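Local coordinates for organic hydroperoxide resistance protein (Deinococcus radiodurans, PDB 1USP) that probably reduces organic hydroperoxides through a pair of cysteines and so helps protect the bacterium against them, at residues Gly60-Val65 with Glu111-Ala116; Leu28-Pro33 with Glu47-Ala52. All coordinates share one frame; numbering follows the deposited sequence.

Overall arrangement
Both contacts use helix 46-68, the long helix of this OsmC/Ohr fold. Contact 2 lies near the start of the helix, where residues 28-33 pass over it from the end of the antiparallel sheet 5-12, 18-21, 27-29. Contact 1 lies further along, where helix 107-120 crosses it. Their centres are about 26 Å apart, on opposite sides of the chain's centre. Their nearest atoms are about 9 Å apart and do not touch. Between 47-52 and 60-65 on helix 46-68 sits C57, which forms a disulfide with C121. In Ohr proteins this cysteine pair is the probable peroxide-reducing site. The disulfide links helix 46-68 to the residue that follows helix 107-120.

Contact 1. Residues Gly60-Val65 with Glu111-Ala116; sequences GALGVV and EGLMHA
No flat group mediates the meeting of L62 and V65 with L113 and A116, which is made by aliphatic side chains. The ring of H115 takes no part in it; at its edge, in plane, lies C of E111 on its own helix. This is crossed helix packing in the OsmC/Ohr fold. The axes of 60-65 and 111-116 approach to 9.6 Å at 105°. The two segments bury 213 Å² between them, both sides summed.

There are two touching points. At the first, CD2 of L62 reaches CB of L113 at 3.8 Å. CG of L62 stands anti to its carbonyl carbon (chi1 -74°), and this carries the methyl across. The two leucine side chains cross at about a right angle. F102 touches both, and I79 of strand 78-88 also packs on L62. CD2 of L113 approaches CG1 of V65 more loosely, at 4.4 Å.

The second point joins V65 to A116. No hydrogen bond joins the segments. V65 has CG1 anti to its backbone N (chi1 162°), which presents both methyls to A116. CB of A116 faces the fork, 3.7 Å from CG2 and 3.9 Å from CG1 of V65.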
loop_
_atom_site.group_PDB
_atom_site.type_symbol
_atom_site.label_atom_id
_atom_site.label_comp_id
_atom_site.label_asym_id
_atom_site.label_seq_id
_atom_site.Cartn_x
_atom_site.Cartn_y
_atom_site.Cartn_z
ATOM N N GLY A 60 -6.443 12.395 1.287
ATOM C CA GLY A 60 -6.878 12.860 -0.025
ATOM C C GLY A 60 -8.392 12.827 -0.139
ATOM O O GLY A 60 -9.028 13.768 -0.653
ATOM N N ALA A 61 -8.985 11.753 0.373
ATOM C CA ALA A 61 -10.444 11.617 0.380
ATOM C C ALA A 61 -11.116 12.710 1.226
ATOM O O ALA A 61 -12.193 13.199 0.879
ATOM C CB ALA A 61 -10.832 10.276 0.863
ATOM N N LEU A 62 -10.495 13.086 2.336
ATOM C CA LEU A 62 -11.008 14.198 3.129
ATOM C C LEU A 62 -10.961 15.490 2.331
ATOM O O LEU A 62 -11.838 16.335 2.473
ATOM C CB LEU A 62 -10.221 14.366 4.420
ATOM C CG LEU A 62 -10.534 13.284 5.455
ATOM C CD1 LEU A 62 -9.484 13.286 6.536
ATOM C CD2 LEU A 62 -11.928 13.495 6.034
ATOM N N GLY A 63 -9.930 15.633 1.504
ATOM C CA GLY A 63 -9.796 16.769 0.606
ATOM C C GLY A 63 -10.931 16.817 -0.391
ATOM O O GLY A 63 -11.525 17.872 -0.609
ATOM N N VAL A 64 -11.250 15.657 -0.966
ATOM C CA VAL A 64 -12.326 15.519 -1.940
ATOM C C VAL A 64 -13.669 15.846 -1.298
ATOM O O VAL A 64 -14.485 16.537 -1.896
ATOM C CB VAL A 64 -12.387 14.085 -2.528
ATOM C CG1 VAL A 64 -13.682 13.863 -3.311
ATOM C CG2 VAL A 64 -11.181 13.826 -3.424
ATOM N N VAL A 65 -13.875 15.355 -0.081
ATOM C CA VAL A 65 -15.136 15.521 0.625
ATOM C C VAL A 65 -15.384 16.987 0.992
ATOM O O VAL A 65 -16.512 17.465 0.892
ATOM C CB VAL A 65 -15.207 14.596 1.874
ATOM C CG1 VAL A 65 -16.280 15.050 2.867
ATOM C CG2 VAL A 65 -15.458 13.142 1.443
ATOM N N GLU A 111 -16.945 11.760 12.964
ATOM C CA GLU A 111 -17.429 10.456 12.543
ATOM C C GLU A 111 -18.032 10.566 11.154
ATOM O O GLU A 111 -17.735 9.747 10.308
ATOM C CB GLU A 111 -18.406 9.877 13.553
ATOM C CG GLU A 111 -17.736 9.413 14.844
ATOM C CD GLU A 111 -18.728 8.892 15.860
ATOM O OE1 GLU A 111 -19.943 9.058 15.654
ATOM O OE2 GLU A 111 -18.289 8.312 16.865
ATOM N N GLY A 112 -18.825 11.609 10.910
ATOM C CA GLY A 112 -19.289 11.946 9.571
ATOM C C GLY A 112 -18.195 11.932 8.517
ATOM O O GLY A 112 -18.342 11.337 7.447
ATOM N N LEU A 113 -17.088 12.588 8.820
ATOM C CA LEU A 113 -15.984 12.697 7.871
ATOM C C LEU A 113 -15.327 11.345 7.593
ATOM O O LEU A 113 -14.952 11.080 6.474
ATOM C CB LEU A 113 -14.919 13.630 8.420
ATOM C CG LEU A 113 -15.364 15.079 8.532
ATOM C CD1 LEU A 113 -14.295 15.873 9.208
ATOM C CD2 LEU A 113 -15.682 15.626 7.148
HETATM N N MSE A 114 -15.196 10.512 8.617
HETATM C CA MSE A 114 -14.571 9.202 8.466
HETATM C C MSE A 114 -15.393 8.338 7.524
HETATM O O MSE A 114 -14.849 7.600 6.722
HETATM C CB MSE A 114 -14.433 8.486 9.813
HETATM C CG MSE A 114 -13.385 9.063 10.786
HETATM SE SE MSE A 114 -11.577 9.138 10.079
HETATM C CE MSE A 114 -11.089 7.254 10.387
ATOM N N HIS A 115 -16.718 8.423 7.621
ATOM C CA HIS A 115 -17.564 7.601 6.755
ATOM C C HIS A 115 -17.538 8.100 5.317
ATOM O O HIS A 115 -17.480 7.308 4.370
ATOM C CB HIS A 115 -18.993 7.561 7.304
ATOM C CG HIS A 115 -19.131 6.735 8.543
ATOM N ND1 HIS A 115 -19.437 5.397 8.510
ATOM C CD2 HIS A 115 -18.977 7.050 9.850
ATOM C CE1 HIS A 115 -19.509 4.932 9.742
ATOM N NE2 HIS A 115 -19.229 5.913 10.576
ATOM N N ALA A 116 -17.555 9.418 5.164
ATOM C CA ALA A 116 -17.473 10.067 3.866
ATOM C C ALA A 116 -16.177 9.733 3.126
ATOM O O ALA A 116 -16.185 9.414 1.936
ATOM C CB ALA A 116 -17.603 11.582 4.047
#

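Contact 2. Residues Leu28-Pro33 with Glu47-Ala52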
loop_
_atom_site.group_PDB
_atom_site.type_symbol
_atom_site.label_atom_id
_atom_site.label_comp_id
_atom_site.label_asym_id
_atom_site.label_seq_id
_atom_site.Cartn_x
_atom_site.Cartn_y
_atom_site.Cartn_z
ATOM N N LEU A 28 13.265 3.024 -1.550
ATOM C CA LEU A 28 13.153 2.440 -0.228
ATOM C C LEU A 28 13.819 1.097 -0.133
ATOM O O LEU A 28 13.724 0.265 -1.024
ATOM C CB LEU A 28 11.681 2.293 0.141
ATOM C CG LEU A 28 10.915 3.612 0.106
ATOM C CD1 LEU A 28 9.403 3.367 0.099
ATOM C CD2 LEU A 28 11.345 4.456 1.306
ATOM N N ASP A 29 14.486 0.902 0.988
ATOM C CA ASP A 29 15.017 -0.381 1.358
ATOM C C ASP A 29 13.897 -1.148 2.001
ATOM O O ASP A 29 12.966 -0.539 2.556
ATOM C CB ASP A 29 16.154 -0.184 2.356
ATOM C CG ASP A 29 17.342 0.522 1.742
ATOM O OD1 ASP A 29 17.854 0.041 0.713
ATOM O OD2 ASP A 29 17.824 1.562 2.213
ATOM N N LEU A 30 13.986 -2.474 1.922
ATOM C CA LEU A 30 13.021 -3.376 2.554
ATOM C C LEU A 30 13.737 -4.223 3.575
ATOM O O LEU A 30 14.857 -4.685 3.316
ATOM C CB LEU A 30 12.393 -4.303 1.522
ATOM C CG LEU A 30 11.613 -3.606 0.423
ATOM C CD1 LEU A 30 11.490 -4.531 -0.766
ATOM C CD2 LEU A 30 10.236 -3.180 0.949
ATOM N N SER A 31 13.108 -4.399 4.733
ATOM C CA SER A 31 13.604 -5.308 5.752
ATOM C C SER A 31 12.442 -6.111 6.295
ATOM O O SER A 31 11.319 -5.589 6.441
ATOM C CB SER A 31 14.275 -4.546 6.917
ATOM O OG SER A 31 15.362 -3.748 6.490
ATOM N N VAL A 32 12.701 -7.379 6.606
ATOM C CA VAL A 32 11.704 -8.208 7.260
ATOM C C VAL A 32 11.762 -7.935 8.757
ATOM O O VAL A 32 12.848 -7.991 9.358
ATOM C CB VAL A 32 11.902 -9.710 6.973
ATOM C CG1 VAL A 32 10.827 -10.525 7.684
ATOM C CG2 VAL A 32 11.867 -9.978 5.475
ATOM N N PRO A 33 10.624 -7.587 9.362
ATOM C CA PRO A 33 10.590 -7.297 10.800
ATOM C C PRO A 33 11.003 -8.469 11.695
ATOM O O PRO A 33 10.748 -9.639 11.388
ATOM C CB PRO A 33 9.139 -6.891 11.052
ATOM C CG PRO A 33 8.627 -6.456 9.702
ATOM C CD PRO A 33 9.316 -7.354 8.724
ATOM N N GLU A 47 3.304 -4.229 4.767
ATOM C CA GLU A 47 2.220 -3.830 5.674
ATOM C C GLU A 47 2.370 -2.376 6.052
ATOM O O GLU A 47 1.403 -1.629 6.135
ATOM C CB GLU A 47 2.230 -4.684 6.938
ATOM C CG GLU A 47 1.849 -6.133 6.714
ATOM C CD GLU A 47 2.891 -6.939 5.953
ATOM O OE1 GLU A 47 4.091 -6.602 5.987
ATOM O OE2 GLU A 47 2.492 -7.926 5.297
ATOM N N GLN A 48 3.607 -1.981 6.290
ATOM C CA GLN A 48 3.916 -0.605 6.593
ATOM C C GLN A 48 3.668 0.329 5.420
ATOM O O GLN A 48 3.174 1.451 5.584
ATOM C CB GLN A 48 5.359 -0.512 7.062
ATOM C CG GLN A 48 5.656 0.736 7.798
ATOM C CD GLN A 48 7.047 0.730 8.394
ATOM O OE1 GLN A 48 8.047 0.828 7.656
ATOM N NE2 GLN A 48 7.124 0.618 9.731
ATOM N N LEU A 49 3.979 -0.133 4.217
ATOM C CA LEU A 49 3.721 0.670 3.020
ATOM C C LEU A 49 2.204 0.819 2.830
ATOM O O LEU A 49 1.707 1.897 2.505
ATOM C CB LEU A 49 4.398 0.061 1.788
ATOM C CG LEU A 49 5.902 0.371 1.696
ATOM C CD1 LEU A 49 6.638 -0.617 0.794
ATOM C CD2 LEU A 49 6.105 1.796 1.198
ATOM N N PHE A 50 1.465 -0.244 3.114
ATOM C CA PHE A 50 0.005 -0.197 2.998
ATOM C C PHE A 50 -0.582 0.814 3.992
ATOM O O PHE A 50 -1.490 1.569 3.648
ATOM C CB PHE A 50 -0.598 -1.605 3.188
ATOM C CG PHE A 50 -2.019 -1.722 2.695
ATOM C CD1 PHE A 50 -2.296 -1.743 1.344
ATOM C CD2 PHE A 50 -3.073 -1.749 3.590
ATOM C CE1 PHE A 50 -3.622 -1.838 0.896
ATOM C CE2 PHE A 50 -4.392 -1.845 3.165
ATOM C CZ PHE A 50 -4.674 -1.876 1.822
ATOM N N ALA A 51 -0.042 0.825 5.201
ATOM C CA ALA A 51 -0.498 1.709 6.276
ATOM C C ALA A 51 -0.252 3.136 5.850
ATOM O O ALA A 51 -1.151 3.952 5.896
ATOM C CB ALA A 51 0.224 1.404 7.556
ATOM N N ALA A 52 0.958 3.411 5.361
ATOM C CA ALA A 52 1.315 4.758 4.946
ATOM C C ALA A 52 0.452 5.228 3.789
ATOM O O ALA A 52 0.017 6.381 3.761
ATOM C CB ALA A 52 2.775 4.827 4.587
#
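L49 meets L28 and L30 through its two methyl branches, one to each partner. CD2 of L49 touches CD1 of L28 at 3.8 Å. These two side chains run alongside in opposite directions, one reaching from strand 27-29 and the other from helix 46-68. In both, CG lies anti to the carbonyl carbon (chi1 -58° in L28, -79° in L49), which turns each branched end toward the other segment. CD1 of L49 faces CD2 of L30 at a looser 4.4 Å. T19 of strand 18-21 touches all three leucines.

No hydrogen bond crosses between the segments. Polar links include those to T44 in the connecting loop: D29 and S31 both bond to it through the backbone, and OE1 of Q48 bonds to its OG1.

The second chain of the assembly also takes part: an apolar side chain of that chain packs on L30, and an acidic one accepts a bond from NE2 of Q48.

With methyls alone meeting here, the end of strand 27-29 and the residue after it rest on the helix by nondirectional packing, while directional bonds are found instead at T44 of the connecting loop.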